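Local atomic coordinates of bottromycin amidohydrolase (Streptomyces purpureus, PDB entry 6I5S), a protein that probably hydrolyses a thiazoline-containing intermediate of bottromycin biosynthesis as a gatekeeper amidohydrolase, using a pair of zinc ions. Residues A400-R406 with P419-D425; F40-I46 with P81-T87; A303-A308 with G350-V355; E228-G232 with W276-T280. One frame throughout, in Å; residues are numbered along the deposited sequence. Where two conformers were deposited one is given.

Interaction 1 (A400-R406 with P419-D425); sequences ADLVFYR and PDGVLVD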
loop_
_atom_site.group_PDB
_atom_site.type_symbol
_atom_site.label_atom_id
_atom_site.label_comp_id
_atom_site.label_asym_id
_atom_site.label_seq_id
_atom_site.Cartn_x
_atom_site.Cartn_y
_atom_site.Cartn_z
ATOM N N ALA A 400 -1.993 -17.367 -7.749
ATOM C CA ALA A 400 -1.166 -17.879 -6.666
ATOM C C ALA A 400 -0.222 -16.771 -6.225
ATOM O O ALA A 400 0.956 -16.709 -6.595
ATOM C CB ALA A 400 -0.427 -19.126 -7.121
ATOM N N ASP A 401 -0.788 -15.857 -5.451
ATOM C CA ASP A 401 -0.088 -14.788 -4.769
ATOM C C ASP A 401 -0.173 -15.097 -3.265
ATOM O O ASP A 401 -1.216 -14.883 -2.639
ATOM C CB ASP A 401 -0.749 -13.438 -5.042
ATOM C CG ASP A 401 -0.697 -12.983 -6.492
ATOM O OD1 ASP A 401 0.247 -13.304 -7.260
ATOM O OD2 ASP A 401 -1.653 -12.251 -6.882
ATOM N N LEU A 402 0.923 -15.541 -2.672
ATOM C CA LEU A 402 0.909 -16.057 -1.306
ATOM C C LEU A 402 2.222 -15.730 -0.625
ATOM O O LEU A 402 3.244 -15.606 -1.294
ATOM C CB LEU A 402 0.720 -17.569 -1.316
ATOM C CG LEU A 402 -0.568 -18.126 -1.921
ATOM C CD1 LEU A 402 -0.489 -19.661 -2.039
ATOM C CD2 LEU A 402 -1.741 -17.685 -1.020
ATOM N N VAL A 403 2.207 -15.648 0.709
ATOM C CA VAL A 403 3.416 -15.389 1.483
ATOM C C VAL A 403 3.672 -16.570 2.410
ATOM O O VAL A 403 2.754 -17.064 3.067
ATOM C CB VAL A 403 3.298 -14.098 2.297
ATOM C CG1 VAL A 403 4.641 -13.688 2.838
ATOM C CG2 VAL A 403 2.707 -12.968 1.417
ATOM N N PHE A 404 4.912 -17.027 2.451
ATOM C CA PHE A 404 5.306 -18.259 3.127
ATOM C C PHE A 404 6.233 -17.960 4.306
ATOM O O PHE A 404 7.153 -17.150 4.175
ATOM C CB PHE A 404 6.063 -19.163 2.174
ATOM C CG PHE A 404 5.212 -19.840 1.158
ATOM C CD1 PHE A 404 5.050 -21.209 1.202
ATOM C CD2 PHE A 404 4.588 -19.133 0.140
ATOM C CE1 PHE A 404 4.292 -21.875 0.246
ATOM C CE2 PHE A 404 3.842 -19.791 -0.802
ATOM C CZ PHE A 404 3.678 -21.163 -0.746
ATOM N N TYR A 405 6.028 -18.669 5.426
ATOM C CA TYR A 405 6.809 -18.545 6.650
ATOM C C TYR A 405 7.095 -19.926 7.218
ATOM O O TYR A 405 6.206 -20.792 7.242
ATOM C CB TYR A 405 6.046 -17.738 7.692
ATOM C CG TYR A 405 5.705 -16.333 7.232
ATOM C CD1 TYR A 405 6.575 -15.271 7.450
ATOM C CD2 TYR A 405 4.503 -16.079 6.598
ATOM C CE1 TYR A 405 6.235 -13.947 7.045
ATOM C CE2 TYR A 405 4.174 -14.771 6.126
ATOM C CZ TYR A 405 5.056 -13.737 6.372
ATOM O OH TYR A 405 4.762 -12.458 5.969
ATOM N N ARG A 406 8.336 -20.133 7.667
ATOM C CA ARG A 406 8.671 -21.387 8.315
ATOM C C ARG A 406 8.104 -21.445 9.724
ATOM O O ARG A 406 7.785 -22.527 10.221
ATOM C CB ARG A 406 10.175 -21.566 8.358
ATOM C CG ARG A 406 10.835 -21.877 7.054
ATOM C CD ARG A 406 10.374 -23.201 6.497
ATOM N NE ARG A 406 11.177 -23.597 5.341
ATOM C CZ ARG A 406 10.943 -24.681 4.603
ATOM N NH1 ARG A 406 9.901 -25.475 4.868
ATOM N NH2 ARG A 406 11.766 -24.980 3.599
ATOM N N PRO A 419 9.395 -12.720 5.136
ATOM C CA PRO A 419 8.972 -14.010 4.617
ATOM C C PRO A 419 10.174 -14.897 4.360
ATOM O O PRO A 419 11.277 -14.433 4.069
ATOM C CB PRO A 419 8.265 -13.653 3.320
ATOM C CG PRO A 419 7.861 -12.209 3.415
ATOM C CD PRO A 419 8.889 -11.592 4.355
ATOM N N ASP A 420 9.952 -16.187 4.485
ATOM C CA ASP A 420 10.855 -17.182 3.940
ATOM C C ASP A 420 10.554 -17.550 2.488
ATOM O O ASP A 420 11.293 -18.356 1.905
ATOM C CB ASP A 420 10.800 -18.414 4.835
ATOM C CG ASP A 420 11.239 -18.094 6.249
ATOM O OD1 ASP A 420 12.332 -17.542 6.373
ATOM O OD2 ASP A 420 10.466 -18.325 7.204
ATOM N N GLY A 421 9.476 -17.035 1.928
ATOM C CA GLY A 421 9.185 -17.167 0.515
ATOM C C GLY A 421 8.038 -16.285 0.131
ATOM O O GLY A 421 7.131 -16.023 0.945
ATOM N N VAL A 422 8.036 -15.846 -1.122
ATOM C CA VAL A 422 6.904 -15.079 -1.654
ATOM C C VAL A 422 6.575 -15.686 -3.008
ATOM O O VAL A 422 7.444 -15.761 -3.874
ATOM C CB VAL A 422 7.200 -13.575 -1.797
ATOM C CG1 VAL A 422 6.011 -12.840 -2.452
ATOM C CG2 VAL A 422 7.498 -12.947 -0.473
ATOM N N LEU A 423 5.352 -16.167 -3.153
ATOM C CA LEU A 423 4.829 -16.673 -4.422
ATOM C C LEU A 423 4.088 -15.564 -5.144
ATOM O O LEU A 423 3.108 -15.022 -4.611
ATOM C CB LEU A 423 3.876 -17.825 -4.153
ATOM C CG LEU A 423 3.408 -18.694 -5.305
ATOM C CD1 LEU A 423 4.562 -19.428 -5.964
ATOM C CD2 LEU A 423 2.417 -19.691 -4.759
ATOM N N VAL A 424 4.529 -15.237 -6.366
ATOM C CA VAL A 424 3.999 -14.102 -7.112
ATOM C C VAL A 424 3.539 -14.640 -8.443
ATOM O O VAL A 424 4.388 -14.992 -9.279
ATOM C CB VAL A 424 5.036 -12.998 -7.340
ATOM C CG1 VAL A 424 4.366 -11.782 -7.981
ATOM C CG2 VAL A 424 5.784 -12.661 -6.127
ATOM N N ASP A 425 2.225 -14.697 -8.652
ATOM C CA ASP A 425 1.657 -15.258 -9.912
ATOM C C ASP A 425 2.358 -16.579 -10.223
ATOM O O ASP A 425 2.720 -16.864 -11.377
ATOM C CB ASP A 425 1.793 -14.260 -11.077
ATOM C CG ASP A 425 0.970 -14.632 -12.291
ATOM O OD1 ASP A 425 0.027 -15.457 -12.177
ATOM O OD2 ASP A 425 1.248 -14.075 -13.396
#
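Asp-420 OD2 accepts the backbone N-H of Arg-406 at 2.8 Å in a nearly straight bond (171°), taken on the anti side of the carboxylate and slightly out of its plane. With CG of Asp-420 beside its own backbone N (chi1 -61°), the carboxylate reaches back across the strand pair, and CB and CG of Arg-406 lie beside the same oxygen. The guanidinium itself goes elsewhere, to Asp-83 O and the Trp-84 ring. A leucine in place of Asp-420 would probably leave the Arg-406 N-H without its acceptor and this end of the pairing freer to fray. At the other end Asp-401 OD1 receives Asp-425 N (2.8 Å), while OD2 pairs with Arg-399. Strands 402-405 and 421-424 run antiparallel between these two bonds, in the mixed sheet where 402-405 also pairs with strand 84-95. Leu-402 and Leu-423 exchange both backbone bonds; Asp-420 and Gly-421 together face Phe-404 as a classic beta bulge. Apolar contacts follow on both faces. CD2 of Leu-423 rests 3.7 Å from Ala-400 CB and 4.0 Å from Leu-402 CD1, and Phe-404 CE2 meets Leu-423 CB (3.9 Å). On the other face Val-403 CG1 presses on Pro-419 CG (3.6 Å).

Interaction 2 (F40-I46 with P81-T87); sequences FKAVGLI and PYDWYVT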
loop_
_atom_site.group_PDB
_atom_site.type_symbol
_atom_site.label_atom_id
_atom_site.label_comp_id
_atom_site.label_asym_id
_atom_site.label_seq_id
_atom_site.Cartn_x
_atom_site.Cartn_y
_atom_site.Cartn_z
ATOM N N PHE A 40 3.639 -27.545 -2.691
ATOM C CA PHE A 40 4.210 -27.207 -1.383
ATOM C C PHE A 40 3.563 -28.140 -0.365
ATOM O O PHE A 40 2.336 -28.143 -0.220
ATOM C CB PHE A 40 3.947 -25.739 -1.002
ATOM C CG PHE A 40 4.508 -24.735 -1.970
ATOM C CD1 PHE A 40 5.789 -24.269 -1.837
ATOM C CD2 PHE A 40 3.758 -24.281 -3.033
ATOM C CE1 PHE A 40 6.308 -23.385 -2.734
ATOM C CE2 PHE A 40 4.259 -23.386 -3.908
ATOM C CZ PHE A 40 5.537 -22.939 -3.771
ATOM N N LYS A 41 4.372 -28.924 0.338
ATOM C CA LYS A 41 3.849 -29.929 1.257
ATOM C C LYS A 41 3.572 -29.321 2.619
ATOM O O LYS A 41 4.274 -28.406 3.059
ATOM C CB LYS A 41 4.846 -31.081 1.416
ATOM C CG LYS A 41 4.868 -32.044 0.246
ATOM C CD LYS A 41 6.285 -32.371 -0.200
ATOM C CE LYS A 41 7.126 -32.954 0.930
ATOM N NZ LYS A 41 8.465 -33.429 0.466
ATOM N N ALA A 42 2.521 -29.825 3.267
ATOM C CA ALA A 42 2.270 -29.567 4.676
ATOM C C ALA A 42 2.133 -28.072 4.966
ATOM O O ALA A 42 2.798 -27.522 5.850
ATOM C CB ALA A 42 3.372 -30.185 5.529
ATOM N N VAL A 43 1.227 -27.411 4.238
ATOM C CA VAL A 43 1.053 -25.971 4.346
ATOM C C VAL A 43 -0.085 -25.720 5.314
ATOM O O VAL A 43 -1.143 -26.358 5.204
ATOM C CB VAL A 43 0.738 -25.343 2.971
ATOM C CG1 VAL A 43 0.233 -23.925 3.102
ATOM C CG2 VAL A 43 1.970 -25.358 2.066
ATOM N N GLY A 44 0.127 -24.790 6.258
ATOM C CA GLY A 44 -0.949 -24.284 7.079
ATOM C C GLY A 44 -1.465 -22.947 6.535
ATOM O O GLY A 44 -0.780 -21.915 6.598
ATOM N N LEU A 45 -2.643 -22.961 5.940
ATOM C CA LEU A 45 -3.217 -21.744 5.365
ATOM C C LEU A 45 -3.800 -20.925 6.502
ATOM O O LEU A 45 -4.679 -21.403 7.226
ATOM C CB LEU A 45 -4.292 -22.068 4.334
ATOM C CG LEU A 45 -5.112 -20.890 3.760
ATOM C CD1 LEU A 45 -4.202 -19.914 3.064
ATOM C CD2 LEU A 45 -6.239 -21.367 2.820
ATOM N N ILE A 46 -3.284 -19.718 6.696
ATOM C CA ILE A 46 -3.818 -18.829 7.724
ATOM C C ILE A 46 -5.017 -18.076 7.158
ATOM O O ILE A 46 -4.949 -17.498 6.062
ATOM C CB ILE A 46 -2.719 -17.882 8.224
ATOM C CG1 ILE A 46 -1.606 -18.722 8.903
ATOM C CG2 ILE A 46 -3.279 -16.842 9.174
ATOM C CD1 ILE A 46 -0.415 -17.897 9.320
ATOM N N PRO A 81 3.200 -32.369 10.999
ATOM C CA PRO A 81 3.567 -30.988 11.343
ATOM C C PRO A 81 3.481 -30.066 10.136
ATOM O O PRO A 81 3.450 -30.506 8.985
ATOM C CB PRO A 81 5.008 -31.094 11.833
ATOM C CG PRO A 81 5.540 -32.366 11.236
ATOM C CD PRO A 81 4.359 -33.295 11.090
ATOM N N TYR A 82 3.441 -28.761 10.416
ATOM C CA TYR A 82 3.454 -27.773 9.346
ATOM C C TYR A 82 4.889 -27.569 8.875
ATOM O O TYR A 82 5.793 -27.362 9.690
ATOM C CB TYR A 82 2.884 -26.437 9.816
ATOM C CG TYR A 82 1.429 -26.435 10.208
ATOM C CD1 TYR A 82 0.424 -26.584 9.251
ATOM C CD2 TYR A 82 1.052 -26.235 11.532
ATOM C CE1 TYR A 82 -0.912 -26.561 9.604
ATOM C CE2 TYR A 82 -0.303 -26.207 11.905
ATOM C CZ TYR A 82 -1.279 -26.369 10.938
ATOM O OH TYR A 82 -2.629 -26.345 11.302
ATOM N N ASP A 83 5.103 -27.639 7.560
ATOM C CA ASP A 83 6.372 -27.188 7.002
ATOM C C ASP A 83 6.338 -25.702 6.691
ATOM O O ASP A 83 7.379 -25.046 6.618
ATOM C CB ASP A 83 6.689 -27.933 5.705
ATOM C CG ASP A 83 7.063 -29.390 5.942
ATOM O OD1 ASP A 83 7.197 -29.801 7.109
ATOM O OD2 ASP A 83 7.181 -30.113 4.939
ATOM N N TRP A 84 5.153 -25.185 6.443
ATOM C CA TRP A 84 4.992 -23.806 6.037
ATOM C C TRP A 84 3.721 -23.258 6.651
ATOM O O TRP A 84 2.733 -23.987 6.820
ATOM C CB TRP A 84 4.848 -23.657 4.535
ATOM C CG TRP A 84 5.949 -24.075 3.651
ATOM C CD1 TRP A 84 5.979 -25.187 2.877
ATOM C CD2 TRP A 84 7.145 -23.348 3.359
ATOM N NE1 TRP A 84 7.127 -25.211 2.134
ATOM C CE2 TRP A 84 7.857 -24.091 2.411
ATOM C CE3 TRP A 84 7.689 -22.154 3.820
ATOM C CZ2 TRP A 84 9.089 -23.684 1.924
ATOM C CZ3 TRP A 84 8.909 -21.755 3.317
ATOM C CH2 TRP A 84 9.582 -22.502 2.379
ATOM N N TYR A 85 3.742 -21.953 6.930
ATOM C CA TYR A 85 2.543 -21.177 7.216
ATOM C C TYR A 85 2.384 -20.146 6.106
ATOM O O TYR A 85 3.370 -19.503 5.725
ATOM C CB TYR A 85 2.680 -20.476 8.564
ATOM C CG TYR A 85 2.834 -21.386 9.726
ATOM C CD1 TYR A 85 1.733 -21.829 10.450
ATOM C CD2 TYR A 85 4.087 -21.835 10.112
ATOM C CE1 TYR A 85 1.900 -22.710 11.563
ATOM C CE2 TYR A 85 4.237 -22.698 11.211
ATOM C CZ TYR A 85 3.126 -23.107 11.920
ATOM O OH TYR A 85 3.265 -23.972 13.007
ATOM N N VAL A 86 1.167 -20.009 5.570
ATOM C CA VAL A 86 0.950 -19.234 4.363
ATOM C C VAL A 86 -0.166 -18.237 4.585
ATOM O O VAL A 86 -1.225 -18.583 5.117
ATOM C CB VAL A 86 0.628 -20.156 3.177
ATOM C CG1 VAL A 86 0.069 -19.402 2.036
ATOM C CG2 VAL A 86 1.922 -20.868 2.760
ATOM N N THR A 87 0.059 -17.012 4.130
ATOM C CA THR A 87 -0.978 -16.008 4.002
ATOM C C THR A 87 -1.193 -15.625 2.541
ATOM O O THR A 87 -0.303 -15.807 1.705
ATOM C CB THR A 87 -0.622 -14.730 4.793
ATOM O OG1 THR A 87 0.490 -14.062 4.180
ATOM C CG2 THR A 87 -0.209 -15.093 6.208
HETATM O O HOH W 1 7.534 -27.818 0.397
#
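Phe-40 brings CD1 to 4.3 Å from Trp-84 NE1, which lies at the edge of the phenyl ring. The indole N-H is given to a water in the indole plane (3.2 Å from NE1), which also weakly accepts Lys-41 N. The carbonyl of Lys-41 meets the indole at its CD1 edge. At Ala-42, with left-handed backbone angles (59°/54°), the chain turns a corner, leaving the antiparallel sheet of strands 38-41, 57-62 and 65-71 for the mixed one. Its carbonyl O takes Asp-83 N in the carbonyl plane at 2.9 Å and, weakly, Trp-84 N. From here strand 43-45 runs parallel to strand 84-95 in the mixed sheet. Val-43, its CG1 anti to the backbone N (chi1 166°), sets that methyl against Val-86 CG2 (3.5 Å), while CG2 approaches Trp-84. Gly-44 bonds twice to the one neighbouring strand, N to Trp-84 O (2.8 Å) and O from Val-86 N (2.9 Å). The Tyr-82 ring, with its hydroxyl bonded to Ala-54 O, brings CE1 to 3.4 Å from Gly-44 CA, leaving no room for a beta carbon. Ile-46 N ends the ladder on Val-86 O (2.8 Å), and its CD1 lies near both Tyr-85 CB and Thr-87 CG2.

Interaction 3 (A303-A308 with G350-V355); sequences AWQAAA and GNPFVV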
loop_
_atom_site.group_PDB
_atom_site.type_symbol
_atom_site.label_atom_id
_atom_site.label_comp_id
_atom_site.label_asym_id
_atom_site.label_seq_id
_atom_site.Cartn_x
_atom_site.Cartn_y
_atom_site.Cartn_z
ATOM N N ALA A 303 13.826 16.095 -1.878
ATOM C CA ALA A 303 12.698 16.279 -0.972
ATOM C C ALA A 303 12.936 15.552 0.333
ATOM O O ALA A 303 12.611 16.058 1.411
ATOM C CB ALA A 303 11.425 15.766 -1.633
ATOM N N TRP A 304 13.527 14.363 0.261
ATOM C CA TRP A 304 13.785 13.627 1.492
ATOM C C TRP A 304 14.840 14.331 2.329
ATOM O O TRP A 304 14.759 14.362 3.568
ATOM C CB TRP A 304 14.229 12.219 1.153
ATOM C CG TRP A 304 13.120 11.330 0.650
ATOM C CD1 TRP A 304 12.085 11.680 -0.169
ATOM C CD2 TRP A 304 12.952 9.938 0.937
ATOM N NE1 TRP A 304 11.263 10.602 -0.386
ATOM C CE2 TRP A 304 11.775 9.516 0.282
ATOM C CE3 TRP A 304 13.660 9.023 1.710
ATOM C CZ2 TRP A 304 11.319 8.201 0.336
ATOM C CZ3 TRP A 304 13.198 7.730 1.787
ATOM C CH2 TRP A 304 12.036 7.329 1.120
ATOM N N GLN A 305 15.839 14.906 1.678
ATOM C CA GLN A 305 16.871 15.593 2.441
ATOM C C GLN A 305 16.308 16.845 3.110
ATOM O O GLN A 305 16.690 17.194 4.245
ATOM C CB GLN A 305 18.022 15.963 1.519
ATOM C CG GLN A 305 19.241 16.545 2.274
ATOM C CD GLN A 305 20.259 15.504 2.569
ATOM O OE1 GLN A 305 20.559 14.682 1.715
ATOM N NE2 GLN A 305 20.791 15.507 3.788
ATOM N N ALA A 306 15.381 17.523 2.437
ATOM C CA ALA A 306 14.735 18.682 3.056
ATOM C C ALA A 306 13.909 18.272 4.261
ATOM O O ALA A 306 13.876 18.972 5.272
ATOM C CB ALA A 306 13.867 19.397 2.033
ATOM N N ALA A 307 13.222 17.155 4.166
ATOM C CA ALA A 307 12.464 16.670 5.304
ATOM C C ALA A 307 13.397 16.281 6.447
ATOM O O ALA A 307 13.069 16.488 7.620
ATOM C CB ALA A 307 11.599 15.486 4.882
ATOM N N ALA A 308 14.560 15.713 6.123
ATOM C CA ALA A 308 15.549 15.394 7.147
ATOM C C ALA A 308 16.004 16.640 7.890
ATOM O O ALA A 308 16.241 16.593 9.100
ATOM C CB ALA A 308 16.744 14.685 6.514
ATOM N N GLY A 350 6.984 6.617 -0.870
ATOM C CA GLY A 350 7.480 7.675 -1.728
ATOM C C GLY A 350 7.556 9.015 -1.039
ATOM O O GLY A 350 8.402 9.827 -1.386
ATOM N N ASN A 351 6.665 9.265 -0.090
ATOM C CA ASN A 351 6.800 10.421 0.795
ATOM C C ASN A 351 8.106 10.299 1.569
ATOM O O ASN A 351 8.631 9.179 1.750
ATOM C CB ASN A 351 5.650 10.484 1.793
ATOM C CG ASN A 351 4.371 11.036 1.213
ATOM O OD1 ASN A 351 4.233 11.123 0.016
ATOM N ND2 ASN A 351 3.408 11.359 2.076
ATOM N N PRO A 352 8.667 11.419 2.041
ATOM C CA PRO A 352 9.969 11.332 2.701
ATOM C C PRO A 352 10.027 10.330 3.846
ATOM O O PRO A 352 9.181 10.326 4.744
ATOM C CB PRO A 352 10.194 12.761 3.158
ATOM C CG PRO A 352 9.466 13.627 2.109
ATOM C CD PRO A 352 8.249 12.833 1.824
ATOM N N PHE A 353 10.994 9.416 3.751
ATOM C CA PHE A 353 11.283 8.378 4.741
ATOM C C PHE A 353 10.189 7.331 4.867
ATOM O O PHE A 353 10.172 6.570 5.841
ATOM C CB PHE A 353 11.618 9.041 6.084
ATOM C CG PHE A 353 12.830 9.882 5.957
ATOM C CD1 PHE A 353 14.061 9.285 5.728
ATOM C CD2 PHE A 353 12.744 11.246 5.950
ATOM C CE1 PHE A 353 15.198 10.045 5.548
ATOM C CE2 PHE A 353 13.892 12.013 5.775
ATOM C CZ PHE A 353 15.107 11.405 5.573
ATOM N N VAL A 354 9.312 7.228 3.861
ATOM C CA VAL A 354 8.341 6.138 3.755
ATOM C C VAL A 354 8.802 5.254 2.601
ATOM O O VAL A 354 8.585 5.599 1.440
ATOM C CB VAL A 354 6.931 6.652 3.557
ATOM C CG1 VAL A 354 5.956 5.488 3.648
ATOM C CG2 VAL A 354 6.613 7.726 4.621
ATOM N N VAL A 355 9.482 4.154 2.927
ATOM C CA VAL A 355 10.187 3.341 1.935
ATOM C C VAL A 355 9.275 2.209 1.501
ATOM O O VAL A 355 8.826 1.415 2.332
ATOM C CB VAL A 355 11.503 2.785 2.498
ATOM C CG1 VAL A 355 12.240 1.873 1.451
ATOM C CG2 VAL A 355 12.443 3.916 2.920
#
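Trp-304 lays one face of its indole on the backbone of Pro-352 and Phe-353. Pro-352 CA points into the five-membered ring, 3.4 Å from its centroid and 9° off the normal, a CH-pi contact, and Phe-353 N sits 3.2 Å above the plane toward the rim. With CG beside the backbone N (chi1 -73°), the indole swings off helix 301-313 far enough for NE1 to reach Gly-350 O at 3.1 Å; that oxygen lies near the indole plane, whereas the donor approaches well above the carbonyl plane. At the far edge CH2 touches Val-355 CG2 (3.9 Å). The surface under the indole is a type II beta turn from Asn-351 to Val-354, in the loop just after the zinc ligand Asp-348, with Phe-353 at the left-handed corner. From that corner the phenyl group folds back to the helix: its CE2 comes to 3.3 Å from Trp-304 O, its edge meets Ala-308 N, and CZ packs on Ala-308 CB (3.8 Å). An alanine in place of Trp-304 would strip the cover from Pro-352 and Phe-353 N and is likely to leave Gly-350 O without its indole donor. Ala-307 CB adds a contact to Pro-352 CB at 3.5 Å, and Val-292 and Leu-293 cover both aromatic residues.

Interaction 4 (E228-G232 with W276-T280); sequences EHLYG and WRART. With ZN (zinc ion), chain B.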
loop_
_atom_site.group_PDB
_atom_site.type_symbol
_atom_site.label_atom_id
_atom_site.label_comp_id
_atom_site.label_asym_id
_atom_site.label_seq_id
_atom_site.Cartn_x
_atom_site.Cartn_y
_atom_site.Cartn_z
ATOM N N GLU A 228 -9.156 8.132 2.309
ATOM C CA GLU A 228 -7.754 8.012 2.674
ATOM C C GLU A 228 -7.372 9.017 3.766
ATOM O O GLU A 228 -7.871 10.151 3.815
ATOM C CB GLU A 228 -6.837 8.235 1.458
ATOM C CG GLU A 228 -7.312 7.503 0.158
ATOM C CD GLU A 228 -7.314 6.025 0.358
ATOM O OE1 GLU A 228 -6.231 5.511 0.719
ATOM O OE2 GLU A 228 -8.372 5.381 0.190
ATOM N N HIS A 229 -6.417 8.594 4.571
ATOM C CA HIS A 229 -5.677 9.430 5.527
ATOM C C HIS A 229 -6.518 9.891 6.704
ATOM O O HIS A 229 -6.038 10.724 7.495
ATOM C CB HIS A 229 -5.083 10.684 4.853
ATOM C CG HIS A 229 -4.400 10.451 3.551
ATOM N ND1 HIS A 229 -3.325 9.601 3.399
ATOM C CD2 HIS A 229 -4.612 11.014 2.324
ATOM C CE1 HIS A 229 -2.931 9.620 2.134
ATOM N NE2 HIS A 229 -3.686 10.474 1.470
ATOM N N LEU A 230 -7.723 9.351 6.893
ATOM C CA LEU A 230 -8.703 9.848 7.866
ATOM C C LEU A 230 -9.178 11.272 7.559
ATOM O O LEU A 230 -9.883 11.874 8.382
ATOM C CB LEU A 230 -8.144 9.751 9.312
ATOM C CG LEU A 230 -7.786 8.342 9.783
ATOM C CD1 LEU A 230 -7.215 8.399 11.206
ATOM C CD2 LEU A 230 -9.011 7.455 9.745
ATOM N N TYR A 231 -8.877 11.831 6.375
ATOM C CA TYR A 231 -9.388 13.156 6.098
ATOM C C TYR A 231 -10.903 13.079 6.076
ATOM O O TYR A 231 -11.485 12.046 5.717
ATOM C CB TYR A 231 -8.862 13.715 4.796
ATOM C CG TYR A 231 -7.364 13.939 4.755
ATOM C CD1 TYR A 231 -6.610 14.086 5.905
ATOM C CD2 TYR A 231 -6.692 13.981 3.549
ATOM C CE1 TYR A 231 -5.247 14.274 5.813
ATOM C CE2 TYR A 231 -5.361 14.180 3.467
ATOM C CZ TYR A 231 -4.639 14.345 4.594
ATOM O OH TYR A 231 -3.258 14.515 4.492
ATOM N N GLY A 232 -11.528 14.145 6.538
ATOM C CA GLY A 232 -12.965 14.094 6.789
ATOM C C GLY A 232 -13.280 13.888 8.253
ATOM O O GLY A 232 -14.053 14.627 8.845
ATOM N N TRP A 276 1.416 9.816 8.127
ATOM C CA TRP A 276 1.223 10.833 9.181
ATOM C C TRP A 276 2.438 10.923 10.105
ATOM O O TRP A 276 2.931 12.012 10.406
ATOM C CB TRP A 276 -0.010 10.486 9.997
ATOM C CG TRP A 276 -1.352 10.950 9.497
ATOM C CD1 TRP A 276 -2.322 10.164 8.907
ATOM C CD2 TRP A 276 -1.882 12.267 9.581
ATOM N NE1 TRP A 276 -3.447 10.921 8.651
ATOM C CE2 TRP A 276 -3.211 12.216 9.062
ATOM C CE3 TRP A 276 -1.399 13.482 10.104
ATOM C CZ2 TRP A 276 -4.047 13.339 9.021
ATOM C CZ3 TRP A 276 -2.243 14.593 10.080
ATOM C CH2 TRP A 276 -3.552 14.514 9.511
ATOM N N ARG A 277 2.896 9.773 10.591
ATOM C CA ARG A 277 4.049 9.718 11.495
ATOM C C ARG A 277 5.276 10.342 10.847
ATOM O O ARG A 277 5.979 11.140 11.446
ATOM C CB ARG A 277 4.311 8.250 11.848
ATOM C CG ARG A 277 5.478 7.953 12.832
ATOM C CD ARG A 277 5.074 8.253 14.298
ATOM N NE ARG A 277 3.956 7.401 14.680
ATOM C CZ ARG A 277 3.274 7.582 15.821
ATOM N NH1 ARG A 277 2.255 6.801 16.116
ATOM N NH2 ARG A 277 3.584 8.566 16.645
ATOM N N ALA A 278 5.558 9.978 9.597
ATOM C CA ALA A 278 6.729 10.555 8.942
ATOM C C ALA A 278 6.608 12.054 8.722
ATOM O O ALA A 278 7.611 12.766 8.814
ATOM C CB ALA A 278 6.974 9.812 7.604
ATOM N N ARG A 279 5.397 12.589 8.481
ATOM C CA ARG A 279 5.237 14.031 8.278
ATOM C C ARG A 279 5.488 14.857 9.532
ATOM O O ARG A 279 5.698 16.075 9.431
ATOM C CB ARG A 279 3.819 14.334 7.731
ATOM C CG ARG A 279 3.538 13.760 6.332
ATOM C CD ARG A 279 2.037 13.841 5.935
ATOM N NE ARG A 279 1.651 12.935 4.833
ATOM C CZ ARG A 279 0.424 12.429 4.637
ATOM N NH1 ARG A 279 -0.592 12.706 5.455
ATOM N NH2 ARG A 279 0.218 11.607 3.630
ATOM N N THR A 280 5.426 14.243 10.723
ATOM C CA THR A 280 5.593 14.999 11.971
ATOM C C THR A 280 7.019 15.469 12.160
ATOM O O THR A 280 7.248 16.453 12.872
ATOM C CB THR A 280 5.255 14.173 13.207
ATOM O OG1 THR A 280 6.160 13.076 13.322
ATOM C CG2 THR A 280 3.806 13.723 13.243
HETATM ZN ZN ZN B . -3.319 11.797 -0.234
HETATM O O HOH W 2 -2.121 13.342 -1.110
HETATM O O HOH W 3 -1.187 11.123 -0.263
#
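His-229 and Leu-230, both in left-handed conformation, form the corners of a type I' turn from Glu-228 to Tyr-231 that presents the His-229 carbonyl to Trp-276 on helix 273-280. NE1 of Trp-276 donates to His-229 O at 2.8 Å; the oxygen lies in the indole plane, while the donor is tilted 31° from the carbonyl plane. In Tyr-231 the CG beside the backbone N (chi1 -64°) turns the ring back under His-229 CB, which sits over the centre of its face. The Trp-276 benzo corner comes in at the phenol's edge, CZ2 lying 3.6 Å from Tyr-231 CE1, with the two planes 78° apart. Arg-279, in one of its two modelled conformers, stretches from the helix to bring NH2 within 4.0 Å of His-229 CE1, its guanidinium crossing the imidazole steeply and forming a salt bridge with Asp-348. The imidazole is held at both nitrogens: ND1 bonds to Thr-272 OG1, and NE2 coordinates zinc at 2.2 Å. Two waters share the metal with His-210 and the carboxylated lysine Xaa-183. The helix thus holds the backbone of one zinc ligand through Trp-276 and the carboxylate of another, Asp-348, through Arg-279, and zinc-bound water here is consistent with the hydrolytic chemistry of metal-dependent amidohydrolases.

The four contacts fall into two groups. Interactions 1 and 2, with centres 11 Å apart, are joined through neighbouring strands of one sheet: Val-403 N lies 2.7 Å from Thr-87 O, a probable hydrogen bond, and the Phe-404 and Phe-40 rings pack together between them. Interactions 3 and 4 lie around the metal centre, with centres 15 Å apart. They touch where Pro-352 O and Val-354 CG2 meet Ala-278 CB, and Asn-351 ND2 lies 3.6 Å from Arg-279 NH2. His-229 in interaction 4 binds one zinc ion; the side chain of Asn-351 is about 6 Å from a zinc. For interactions 1 and 2, nearest atoms are about 13 and 18 Å from interaction 3 and about 20 and 21 Å from interaction 4.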